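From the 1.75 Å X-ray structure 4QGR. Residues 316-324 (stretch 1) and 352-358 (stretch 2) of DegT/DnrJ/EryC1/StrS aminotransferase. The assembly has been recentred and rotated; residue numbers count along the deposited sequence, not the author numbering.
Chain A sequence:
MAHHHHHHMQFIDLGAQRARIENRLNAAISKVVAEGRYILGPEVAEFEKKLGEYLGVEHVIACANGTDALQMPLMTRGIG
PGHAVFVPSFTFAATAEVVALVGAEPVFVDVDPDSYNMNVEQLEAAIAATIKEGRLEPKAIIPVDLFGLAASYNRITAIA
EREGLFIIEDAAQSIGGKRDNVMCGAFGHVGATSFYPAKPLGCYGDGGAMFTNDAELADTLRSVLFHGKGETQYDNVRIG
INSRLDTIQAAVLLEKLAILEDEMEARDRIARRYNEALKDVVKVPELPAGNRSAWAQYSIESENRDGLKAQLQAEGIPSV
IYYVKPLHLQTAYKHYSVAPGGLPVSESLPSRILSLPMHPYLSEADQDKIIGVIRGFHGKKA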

# COMPACT_ATOMS: atom_id res chain seq x y z
N GLY A 316 -23.88 18.24 -21.48
CA GLY A 316 -23.23 16.93 -21.53
C GLY A 316 -21.72 16.95 -21.37
O GLY A 316 -21.02 15.99 -21.76
N ILE A 317 -21.20 18.02 -20.76
CA ILE A 317 -19.75 18.17 -20.59
C ILE A 317 -19.42 18.04 -19.11
O ILE A 317 -19.90 18.85 -18.31
CB ILE A 317 -19.26 19.52 -21.16
CG1 ILE A 317 -19.53 19.59 -22.67
CG2 ILE A 317 -17.80 19.75 -20.85
CD1 ILE A 317 -19.68 21.00 -23.21
N PRO A 318 -18.65 17.01 -18.73
CA PRO A 318 -18.22 16.89 -17.33
C PRO A 318 -17.11 17.87 -17.01
O PRO A 318 -16.32 18.26 -17.91
CB PRO A 318 -17.68 15.46 -17.27
CG PRO A 318 -17.14 15.23 -18.66
CD PRO A 318 -18.12 15.90 -19.56
N SER A 319 -17.07 18.28 -15.74
CA SER A 319 -15.97 19.14 -15.25
C SER A 319 -15.85 18.90 -13.75
O SER A 319 -16.80 18.45 -13.11
CB SER A 319 -16.24 20.60 -15.56
OG SER A 319 -17.42 21.10 -14.90
N VAL A 320 -14.68 19.20 -13.19
CA VAL A 320 -14.43 18.88 -11.78
C VAL A 320 -13.68 20.05 -11.14
O VAL A 320 -12.82 20.65 -11.75
CB VAL A 320 -13.54 17.64 -11.64
CG1 VAL A 320 -13.39 17.19 -10.17
CG2 VAL A 320 -14.14 16.52 -12.45
N ILE A 321 -14.04 20.35 -9.90
CA ILE A 321 -13.34 21.37 -9.13
C ILE A 321 -12.24 20.70 -8.33
O ILE A 321 -12.52 19.90 -7.45
CB ILE A 321 -14.31 22.07 -8.16
CG1 ILE A 321 -15.42 22.77 -8.93
CG2 ILE A 321 -13.57 23.10 -7.30
CD1 ILE A 321 -16.50 23.35 -8.05
N TYR A 322 -11.00 21.03 -8.66
CA TYR A 322 -9.81 20.68 -7.88
C TYR A 322 -9.23 22.03 -7.37
O TYR A 322 -8.66 22.77 -8.16
CB TYR A 322 -8.78 19.99 -8.79
CG TYR A 322 -9.24 18.62 -9.24
CD1 TYR A 322 -9.35 17.58 -8.32
CD2 TYR A 322 -9.57 18.37 -10.57
CE1 TYR A 322 -9.82 16.34 -8.71
CE2 TYR A 322 -10.01 17.13 -10.97
CZ TYR A 322 -10.10 16.11 -10.06
OH TYR A 322 -10.53 14.85 -10.48
N TYR A 323 -9.34 22.38 -6.08
CA TYR A 323 -9.80 21.54 -4.99
C TYR A 323 -10.85 22.33 -4.25
O TYR A 323 -10.78 23.57 -4.14
CB TYR A 323 -8.65 21.22 -4.03
CG TYR A 323 -7.62 20.34 -4.67
CD1 TYR A 323 -7.76 18.98 -4.64
CD2 TYR A 323 -6.51 20.88 -5.32
CE1 TYR A 323 -6.85 18.15 -5.27
CE2 TYR A 323 -5.60 20.07 -5.96
CZ TYR A 323 -5.76 18.71 -5.91
OH TYR A 323 -4.88 17.85 -6.53
N VAL A 324 -11.83 21.61 -3.73
CA VAL A 324 -12.94 22.24 -3.08
C VAL A 324 -12.56 22.84 -1.72
O VAL A 324 -13.08 23.89 -1.36
CB VAL A 324 -14.11 21.24 -2.93
CG1 VAL A 324 -15.21 21.78 -2.06
CG2 VAL A 324 -14.67 20.94 -4.33
N ARG A 352 -13.50 29.82 -7.65
CA ARG A 352 -13.42 30.21 -9.05
C ARG A 352 -12.73 29.22 -10.00
O ARG A 352 -12.87 29.37 -11.20
CB ARG A 352 -12.78 31.59 -9.17
CG ARG A 352 -11.36 31.69 -8.66
CD ARG A 352 -10.81 33.16 -8.65
NE ARG A 352 -9.35 33.14 -8.38
CZ ARG A 352 -8.74 33.40 -7.21
NH1 ARG A 352 -9.44 33.78 -6.15
NH2 ARG A 352 -7.41 33.34 -7.09
N ILE A 353 -12.03 28.22 -9.48
CA ILE A 353 -11.30 27.26 -10.34
C ILE A 353 -12.21 26.16 -10.88
O ILE A 353 -13.20 25.77 -10.24
CB ILE A 353 -10.11 26.67 -9.57
CG1 ILE A 353 -9.03 26.16 -10.54
CG2 ILE A 353 -10.56 25.64 -8.54
CD1 ILE A 353 -7.71 25.88 -9.85
N LEU A 354 -11.88 25.65 -12.06
CA LEU A 354 -12.59 24.52 -12.66
C LEU A 354 -11.70 23.79 -13.63
O LEU A 354 -10.96 24.42 -14.37
CB LEU A 354 -13.83 25.04 -13.37
CG LEU A 354 -14.78 23.95 -13.92
CD1 LEU A 354 -15.35 23.08 -12.81
CD2 LEU A 354 -15.89 24.57 -14.75
N SER A 355 -11.70 22.45 -13.58
CA SER A 355 -10.94 21.65 -14.51
C SER A 355 -11.82 21.06 -15.62
O SER A 355 -12.93 20.63 -15.37
CB SER A 355 -10.15 20.56 -13.79
OG SER A 355 -9.32 21.14 -12.78
N LEU A 356 -11.35 21.15 -16.86
CA LEU A 356 -12.12 20.77 -18.07
C LEU A 356 -11.63 19.41 -18.59
O LEU A 356 -10.52 18.99 -18.27
CB LEU A 356 -11.90 21.82 -19.17
CG LEU A 356 -12.15 23.26 -18.77
CD1 LEU A 356 -11.96 24.18 -19.98
CD2 LEU A 356 -13.59 23.38 -18.23
N PRO A 357 -12.43 18.73 -19.42
CA PRO A 357 -11.96 17.50 -20.00
C PRO A 357 -10.57 17.66 -20.62
O PRO A 357 -10.30 18.62 -21.32
CB PRO A 357 -13.00 17.19 -21.06
CG PRO A 357 -14.27 17.80 -20.50
CD PRO A 357 -13.80 19.07 -19.87
N MET A 358 -9.67 16.76 -20.29
CA MET A 358 -8.29 16.89 -20.72
C MET A 358 -7.69 15.51 -20.76
O MET A 358 -7.56 14.87 -19.74
CB MET A 358 -7.50 17.74 -19.76
CG MET A 358 -5.99 17.72 -20.04
SD MET A 358 -5.41 18.04 -21.75
CE MET A 358 -5.89 19.69 -21.81
O HOH W 1 -10.14 22.85 -10.75

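The two stretches meet as extended segments running in roughly opposite senses, their end-to-end directions 137° apart, and they share a single antiparallel bridge. At its centre Val320 and Ser355 form a hydrogen-bonded pair, CA to CA 5.2 Å: Val320 N gives its hydrogen to Ser355 O at 3.1 Å, and Ser355 N returns one to Val320 O at 2.8 Å. Both N-H...O angles are close to 160°, so this small ring of two bonds is well aligned. Ile353, Leu354 and Ser355 belong to a strand, whereas stretch 1 has no regular strand of its own despite its extended backbone.

Beyond the bridge, a water takes up the polar work. Water 1 accepts a hydrogen from Tyr322 N at 2.9 Å and is hydrogen-bonded to Ser355 OG at 2.8 Å, joining the backbone of stretch 1 to a side chain of stretch 2. Ser355 suits this place because its short side chain, at chi1 -55° (m), brings a hydroxyl to the water. The same OG lies 3.6 Å from Tyr322 CD2, at the edge of the ring and near its plane. The peptide bond between Tyr322 and Tyr323 is cis, and by Tyr323 the CA-to-CB bond points away from stretch 2.

The apolar contacts gather at the two ends. At one, Ile321 CG2 meets Ile353 CG2 at 4.1 Å and Ile321 CG1 meets Leu354 CD1 at 3.9 Å. Ile321 thus packs against both Ile353 and Leu354, its CG1 also lying 4.0 Å from Ile353 O. Ile353 CG2 also packs against the backbone, 3.5 Å from Tyr322 O. Leu354 starts sideways, but its rotamer (chi1 t, chi2 p) brings its end closer to stretch 1, with CD1 3.5 Å from Ser319 OG.

Ser319 is the residue of stretch 1 whose CA-to-CB bond points toward stretch 2. Its small side chain fits close to the opposing backbone, CB lying 3.3 Å from Ser355 O.

At the other end Pro357 supplies a compact apolar surface without an amide hydrogen to satisfy. Its CG lies 4.0 Å from Ile317 CG2 and 4.3 Å from Pro318 CG, while its CD comes within 3.3 Å of Pro318 O.

Together the stretches bury 457 Å², summed over both sides, with Ser355 and Ile353 contributing the largest areas. The rule to read here is economical: one bonded pair sets the register, a water extends the polar link, and branched aliphatics and prolines fill the flanks.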